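Local coordinates for protein ATP:cob(I)alamin adenosyltransferase (PDB 5CX7) that probably converts cob(I)alamin to adenosylcobalamin, the cofactor of propanediol dehydratase, and binds heme through its C-terminal domain, at residues Lys66-Thr77 / Lys100-Trp111. Numbering follows the deposited sequence.
Sequences KAWTAVAMKTAT and KVVTFGGGYALW
Thr77 OG1 works in both directions: it donates to Phe104 O at 2.6 Å, arriving above the carbonyl plane, and accepts from Gly107 N at 3.0 Å. Its chi1 of 63° sets the hydroxyl between backbone N and carbonyl carbon, facing the backbone of 104-107. Thr77 N in turn gives its hydrogen to Gly107 O (2.9 Å), so both backbone polar atoms of Gly107 are satisfied by Thr77. Lys66 runs extended past Val102 CG1 and the Gly106 backbone, and its NZ reaches Gly105 O at 2.8 Å; Asp130 and Ile122 O hold the same ammonium, a salt bridge and a hydrogen bond. Thr69 OG1 takes the Val102 N-H at 3.0 Å while bonding to Lys65 O in its own helix. Val102 O, by contrast, is buried without a partner in the model. A Schellman motif with Lys74 as C-prime ends the helix, and a water links Lys74 O to Trp111 NE1. Ala70 CB lies 3.4 Å from Tyr108 C, where helix 66-72 crosses strand 107-111 at 46°. Helix 59-72 thus lies against strand 107-112, outermost within this chain in the GAF-like antiparallel sheet; Tyr108, leaving the backbone away from 66-77, touches helix 127-139, its hydroxyl bonding Gln135.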
ATOM      1  N   LYS E  66     -14.091   4.609 -12.000  1.00 11.62           N
ATOM      2  CA  LYS E  66     -15.124   5.558 -12.457  1.00 10.80           C
ATOM      3  C   LYS E  66     -16.469   5.321 -11.853  1.00  9.50           C
ATOM      4  O   LYS E  66     -17.220   6.255 -11.509  1.00 10.77           O
ATOM      5  CB  LYS E  66     -15.200   5.576 -13.980  1.00 10.86           C
ATOM      6  CG  LYS E  66     -14.036   6.188 -14.678  1.00 11.48           C
ATOM      7  CD  LYS E  66     -14.267   6.225 -16.216  1.00 11.17           C
ATOM      8  CE  LYS E  66     -12.958   6.466 -16.956  1.00 11.94           C
ATOM      9  NZ  LYS E  66     -13.132   6.454 -18.432  1.00 12.20           N
ATOM     10  N   ALA E  67     -16.869   4.049 -11.799  1.00 10.78           N
ATOM     11  CA  ALA E  67     -18.153   3.679 -11.285  1.00 11.51           C
ATOM     12  C   ALA E  67     -18.255   4.009  -9.828  1.00 11.74           C
ATOM     13  O   ALA E  67     -19.267   4.605  -9.352  1.00 10.54           O
ATOM     14  CB  ALA E  67     -18.400   2.213 -11.506  1.00 12.74           C
ATOM     15  N   TRP E  68     -17.163   3.682  -9.094  1.00 11.14           N
ATOM     16  CA  TRP E  68     -17.121   4.006  -7.675  1.00 13.40           C
ATOM     17  C   TRP E  68     -17.146   5.523  -7.401  1.00 13.35           C
ATOM     18  O   TRP E  68     -17.883   5.973  -6.505  1.00 15.38           O
ATOM     19  CB  TRP E  68     -15.844   3.420  -7.034  1.00 13.59           C
ATOM     20  CG  TRP E  68     -15.842   3.599  -5.564  1.00 13.38           C
ATOM     21  CD1 TRP E  68     -16.357   2.772  -4.651  1.00 15.54           C
ATOM     22  CD2 TRP E  68     -15.202   4.637  -4.839  1.00 14.60           C
ATOM     23  NE1 TRP E  68     -16.127   3.232  -3.362  1.00 14.93           N
ATOM     24  CE2 TRP E  68     -15.412   4.369  -3.438  1.00 15.17           C
ATOM     25  CE3 TRP E  68     -14.469   5.758  -5.199  1.00 15.34           C
ATOM     26  CZ2 TRP E  68     -14.895   5.165  -2.439  1.00 14.62           C
ATOM     27  CZ3 TRP E  68     -14.042   6.625  -4.173  1.00 15.56           C
ATOM     28  CH2 TRP E  68     -14.211   6.286  -2.832  1.00 15.53           C
ATOM     29  N   THR E  69     -16.392   6.281  -8.188  1.00 12.61           N
ATOM     30  CA  THR E  69     -16.369   7.735  -8.062  1.00 13.14           C
ATOM     31  C   THR E  69     -17.782   8.335  -8.176  1.00 13.52           C
ATOM     32  O   THR E  69     -18.130   9.260  -7.462  1.00 12.80           O
ATOM     33  CB  THR E  69     -15.465   8.331  -9.155  1.00 14.17           C
ATOM     34  OG1 THR E  69     -14.113   7.854  -9.028  1.00 17.51           O
ATOM     35  CG2 THR E  69     -15.434   9.814  -9.088  1.00 13.94           C
ATOM     36  N   ALA E  70     -18.507   7.868  -9.209  1.00 13.40           N
ATOM     37  CA  ALA E  70     -19.831   8.347  -9.471  1.00 13.69           C
ATOM     38  C   ALA E  70     -20.677   8.247  -8.214  1.00 12.36           C
ATOM     39  O   ALA E  70     -21.450   9.174  -7.903  1.00 14.37           O
ATOM     40  CB  ALA E  70     -20.472   7.605 -10.655  1.00 16.41           C
ATOM     41  N   VAL E  71     -20.641   7.114  -7.540  1.00 12.21           N
ATOM     42  CA  VAL E  71     -21.422   6.935  -6.330  1.00 14.63           C
ATOM     43  C   VAL E  71     -20.825   7.715  -5.138  1.00 14.22           C
ATOM     44  O   VAL E  71     -21.580   8.399  -4.374  1.00 11.14           O
ATOM     45  CB  VAL E  71     -21.578   5.429  -6.020  1.00 15.69           C
ATOM     46  CG1 VAL E  71     -21.972   5.055  -4.570  1.00 18.48           C
ATOM     47  CG2 VAL E  71     -22.533   4.730  -6.987  1.00 16.42           C
ATOM     48  N   ALA E  72     -19.504   7.642  -5.000  1.00 13.13           N
ATOM     49  CA  ALA E  72     -18.792   8.241  -3.845  1.00 14.32           C
ATOM     50  C   ALA E  72     -18.840   9.759  -3.808  1.00 14.87           C
ATOM     51  O   ALA E  72     -18.717  10.362  -2.751  1.00 15.83           O
ATOM     52  CB  ALA E  72     -17.320   7.764  -3.849  1.00 14.46           C
ATOM     53  N   MET E  73     -18.993  10.394  -4.986  1.00 14.36           N
ATOM     54  CA  MET E  73     -19.182  11.801  -5.147  1.00 15.35           C
ATOM     55  C   MET E  73     -20.576  12.234  -5.707  1.00 14.26           C
ATOM     56  O   MET E  73     -20.762  13.434  -5.911  1.00 14.21           O
ATOM     57  CB  MET E  73     -18.101  12.355  -6.032  1.00 17.86           C
ATOM     58  CG  MET E  73     -16.775  11.957  -5.394  1.00 24.45           C
ATOM     59  SD  MET E  73     -15.457  13.047  -5.567  1.00 29.65           S
ATOM     60  CE  MET E  73     -16.093  14.522  -4.808  1.00 24.39           C
ATOM     61  N   LYS E  74     -21.464  11.285  -5.908  1.00 13.70           N
ATOM     62  CA  LYS E  74     -22.816  11.545  -6.443  1.00 15.45           C
ATOM     63  C   LYS E  74     -22.782  12.410  -7.680  1.00 15.01           C
ATOM     64  O   LYS E  74     -23.500  13.405  -7.797  1.00 17.84           O
ATOM     65  CB  LYS E  74     -23.726  12.158  -5.366  1.00 14.15           C
ATOM     66  CG  LYS E  74     -23.943  11.268  -4.215  1.00 16.73           C
ATOM     67  CD  LYS E  74     -24.824  11.977  -3.139  1.00 18.35           C
ATOM     68  CE  LYS E  74     -24.917  11.174  -1.888  1.00 18.95           C
ATOM     69  NZ  LYS E  74     -25.657  11.920  -0.804  1.00 21.46           N
ATOM     70  N   THR E  75     -21.925  12.059  -8.635  1.00 14.92           N
ATOM     71  CA  THR E  75     -21.707  12.874  -9.789  1.00 18.92           C
ATOM     72  C   THR E  75     -21.308  12.027 -10.990  1.00 19.53           C
ATOM     73  O   THR E  75     -20.915  10.898 -10.825  1.00 20.68           O
ATOM     74  CB  THR E  75     -20.566  13.890  -9.505  1.00 23.09           C
ATOM     75  OG1 THR E  75     -20.495  14.831 -10.564  1.00 30.05           O
ATOM     76  CG2 THR E  75     -19.276  13.187  -9.367  1.00 26.91           C
ATOM     77  N   ALA E  76     -21.424  12.547 -12.203  1.00 15.86           N
ATOM     78  CA  ALA E  76     -20.754  11.897 -13.354  1.00 15.22           C
ATOM     79  C   ALA E  76     -19.253  12.311 -13.278  1.00 14.12           C
ATOM     80  O   ALA E  76     -18.924  13.468 -12.863  1.00 12.31           O
ATOM     81  CB  ALA E  76     -21.348  12.343 -14.656  1.00 16.19           C
ATOM     82  N   THR E  77     -18.367  11.434 -13.720  1.00 12.12           N
ATOM     83  CA  THR E  77     -16.946  11.724 -13.589  1.00 12.67           C
ATOM     84  C   THR E  77     -16.459  12.890 -14.467  1.00 13.26           C
ATOM     85  O   THR E  77     -15.560  13.616 -14.046  1.00 11.33           O
ATOM     86  CB  THR E  77     -16.078  10.508 -13.769  1.00 14.30           C
ATOM     87  OG1 THR E  77     -16.230   9.982 -15.107  1.00 12.36           O
ATOM     88  CG2 THR E  77     -16.391   9.456 -12.768  1.00 14.62           C
ATOM     89  N   LYS E 100      -8.383   6.578  -5.822  1.00 15.25           N
ATOM     90  CA  LYS E 100      -9.688   5.912  -5.879  1.00 16.99           C
ATOM     91  C   LYS E 100     -10.701   6.632  -6.764  1.00 15.75           C
ATOM     92  O   LYS E 100     -11.675   6.007  -7.205  1.00 17.83           O
ATOM     93  CB  LYS E 100     -10.280   5.750  -4.505  1.00 18.03           C
ATOM     94  CG  LYS E 100      -9.521   4.668  -3.736  1.00 22.56           C
ATOM     95  CD  LYS E 100     -10.295   4.220  -2.538  1.00 24.94           C
ATOM     96  CE  LYS E 100     -10.415   5.322  -1.533  1.00 28.30           C
ATOM     97  NZ  LYS E 100      -9.079   5.578  -0.950  1.00 33.92           N
ATOM     98  N   VAL E 101     -10.504   7.913  -6.996  1.00 16.42           N
ATOM     99  CA  VAL E 101     -11.404   8.713  -7.801  1.00 17.83           C
ATOM    100  C   VAL E 101     -10.755   8.999  -9.167  1.00 21.09           C
ATOM    101  O   VAL E 101      -9.554   9.260  -9.244  1.00 18.45           O
ATOM    102  CB  VAL E 101     -11.884  10.022  -7.182  1.00 18.63           C
ATOM    103  CG1 VAL E 101     -12.738   9.707  -5.945  1.00 18.81           C
ATOM    104  CG2 VAL E 101     -10.757  10.978  -6.910  1.00 21.52           C
ATOM    105  N   VAL E 102     -11.579   8.924 -10.231  1.00 18.15           N
ATOM    106  CA  VAL E 102     -11.168   9.275 -11.570  1.00 15.61           C
ATOM    107  C   VAL E 102     -11.980  10.462 -11.977  1.00 14.30           C
ATOM    108  O   VAL E 102     -13.221  10.455 -11.808  1.00 15.33           O
ATOM    109  CB  VAL E 102     -11.355   8.064 -12.537  1.00 15.95           C
ATOM    110  CG1 VAL E 102     -11.130   8.509 -13.977  1.00 15.38           C
ATOM    111  CG2 VAL E 102     -10.390   6.926 -12.194  1.00 16.57           C
ATOM    112  N   THR E 103     -11.330  11.449 -12.552  1.00 14.28           N
ATOM    113  CA  THR E 103     -11.919  12.767 -12.768  1.00 15.96           C
ATOM    114  C   THR E 103     -12.090  13.157 -14.218  1.00 14.23           C
ATOM    115  O   THR E 103     -12.320  14.335 -14.559  1.00 13.54           O
ATOM    116  CB  THR E 103     -11.072  13.819 -12.045  1.00 17.63           C
ATOM    117  OG1 THR E 103      -9.706  13.712 -12.478  1.00 16.02           O
ATOM    118  CG2 THR E 103     -11.110  13.530 -10.537  1.00 18.13           C
ATOM    119  N   PHE E 104     -11.966  12.171 -15.104  1.00 13.08           N
ATOM    120  CA  PHE E 104     -12.398  12.347 -16.509  1.00 13.83           C
ATOM    121  C   PHE E 104     -13.542  11.429 -16.820  1.00 13.98           C
ATOM    122  O   PHE E 104     -13.860  10.498 -16.104  1.00 12.79           O
ATOM    123  CB  PHE E 104     -11.198  12.176 -17.499  1.00 14.59           C
ATOM    124  CG  PHE E 104     -10.383  10.918 -17.287  1.00 14.23           C
ATOM    125  CD1 PHE E 104     -10.802   9.687 -17.809  1.00 13.98           C
ATOM    126  CD2 PHE E 104      -9.137  10.974 -16.665  1.00 15.27           C
ATOM    127  CE1 PHE E 104     -10.062   8.521 -17.605  1.00 13.46           C
ATOM    128  CE2 PHE E 104      -8.369   9.828 -16.538  1.00 13.22           C
ATOM    129  CZ  PHE E 104      -8.843   8.594 -16.939  1.00 13.24           C
ATOM    130  N   GLY E 105     -14.193  11.732 -17.963  1.00 16.92           N
ATOM    131  CA  GLY E 105     -15.426  11.100 -18.308  1.00 14.52           C
ATOM    132  C   GLY E 105     -15.449   9.613 -18.452  1.00 16.41           C
ATOM    133  O   GLY E 105     -14.474   8.936 -18.811  1.00 17.73           O
ATOM    134  N   GLY E 106     -16.640   9.085 -18.198  1.00 15.81           N
ATOM    135  CA  GLY E 106     -16.942   7.666 -18.398  1.00 14.36           C
ATOM    136  C   GLY E 106     -17.694   6.997 -17.285  1.00 13.80           C
ATOM    137  O   GLY E 106     -18.111   5.852 -17.434  1.00 12.08           O
ATOM    138  N   GLY E 107     -17.835   7.694 -16.151  1.00 13.96           N
ATOM    139  CA  GLY E 107     -18.587   7.240 -15.033  1.00 14.05           C
ATOM    140  C   GLY E 107     -19.836   8.088 -14.859  1.00 13.83           C
ATOM    141  O   GLY E 107     -19.759   9.287 -14.991  1.00 12.52           O
ATOM    142  N   TYR E 108     -20.947   7.438 -14.557  1.00 13.67           N
ATOM    143  CA  TYR E 108     -22.199   8.085 -14.286  1.00 14.00           C
ATOM    144  C   TYR E 108     -22.869   7.489 -13.065  1.00 12.19           C
ATOM    145  O   TYR E 108     -22.825   6.286 -12.819  1.00 13.93           O
ATOM    146  CB  TYR E 108     -23.162   7.912 -15.484  1.00 14.11           C
ATOM    147  CG  TYR E 108     -22.769   8.745 -16.613  1.00 15.10           C
ATOM    148  CD1 TYR E 108     -21.802   8.288 -17.497  1.00 16.61           C
ATOM    149  CD2 TYR E 108     -23.365   9.956 -16.880  1.00 18.22           C
ATOM    150  CE1 TYR E 108     -21.468   9.024 -18.591  1.00 17.25           C
ATOM    151  CE2 TYR E 108     -22.972  10.758 -17.966  1.00 19.23           C
ATOM    152  CZ  TYR E 108     -22.025  10.239 -18.820  1.00 21.12           C
ATOM    153  OH  TYR E 108     -21.588  10.907 -19.924  1.00 26.12           O
ATOM    154  N   ALA E 109     -23.465   8.358 -12.270  1.00 13.44           N
ATOM    155  CA  ALA E 109     -24.285   7.971 -11.156  1.00 13.74           C
ATOM    156  C   ALA E 109     -25.689   7.636 -11.682  1.00 15.50           C
ATOM    157  O   ALA E 109     -26.156   8.245 -12.633  1.00 15.90           O
ATOM    158  CB  ALA E 109     -24.382   9.093 -10.167  1.00 13.58           C
ATOM    159  N   LEU E 110     -26.295   6.623 -11.111  1.00 18.19           N
ATOM    160  CA  LEU E 110     -27.589   6.109 -11.568  1.00 18.03           C
ATOM    161  C   LEU E 110     -28.621   6.413 -10.469  1.00 18.97           C
ATOM    162  O   LEU E 110     -28.449   5.992  -9.320  1.00 17.73           O
ATOM    163  CB  LEU E 110     -27.520   4.642 -11.821  1.00 17.39           C
ATOM    164  CG  LEU E 110     -26.395   4.189 -12.761  1.00 21.10           C
ATOM    165  CD1 LEU E 110     -26.346   2.685 -12.844  1.00 20.45           C
ATOM    166  CD2 LEU E 110     -26.533   4.778 -14.148  1.00 21.27           C
ATOM    167  N   TRP E 111     -29.713   7.052 -10.867  1.00 19.51           N
ATOM    168  CA  TRP E 111     -30.772   7.498  -9.946  1.00 19.43           C
ATOM    169  C   TRP E 111     -32.168   7.056 -10.399  1.00 22.02           C
ATOM    170  O   TRP E 111     -32.428   6.921 -11.586  1.00 22.16           O
ATOM    171  CB  TRP E 111     -30.811   9.012  -9.895  1.00 20.21           C
ATOM    172  CG  TRP E 111     -29.605   9.688  -9.435  1.00 20.22           C
ATOM    173  CD1 TRP E 111     -28.518   9.976 -10.171  1.00 20.01           C
ATOM    174  CD2 TRP E 111     -29.350  10.197  -8.118  1.00 19.41           C
ATOM    175  NE1 TRP E 111     -27.584  10.617  -9.397  1.00 22.02           N
ATOM    176  CE2 TRP E 111     -28.067  10.748  -8.127  1.00 21.37           C
ATOM    177  CE3 TRP E 111     -30.106  10.253  -6.939  1.00 20.90           C
ATOM    178  CZ2 TRP E 111     -27.505  11.379  -6.994  1.00 23.24           C
ATOM    179  CZ3 TRP E 111     -29.557  10.839  -5.809  1.00 20.33           C
ATOM    180  CH2 TRP E 111     -28.284  11.396  -5.830  1.00 23.29           C
TER
HETATM  181  O   HOH W   1     -25.481  12.887  -9.860  1.00 34.32           O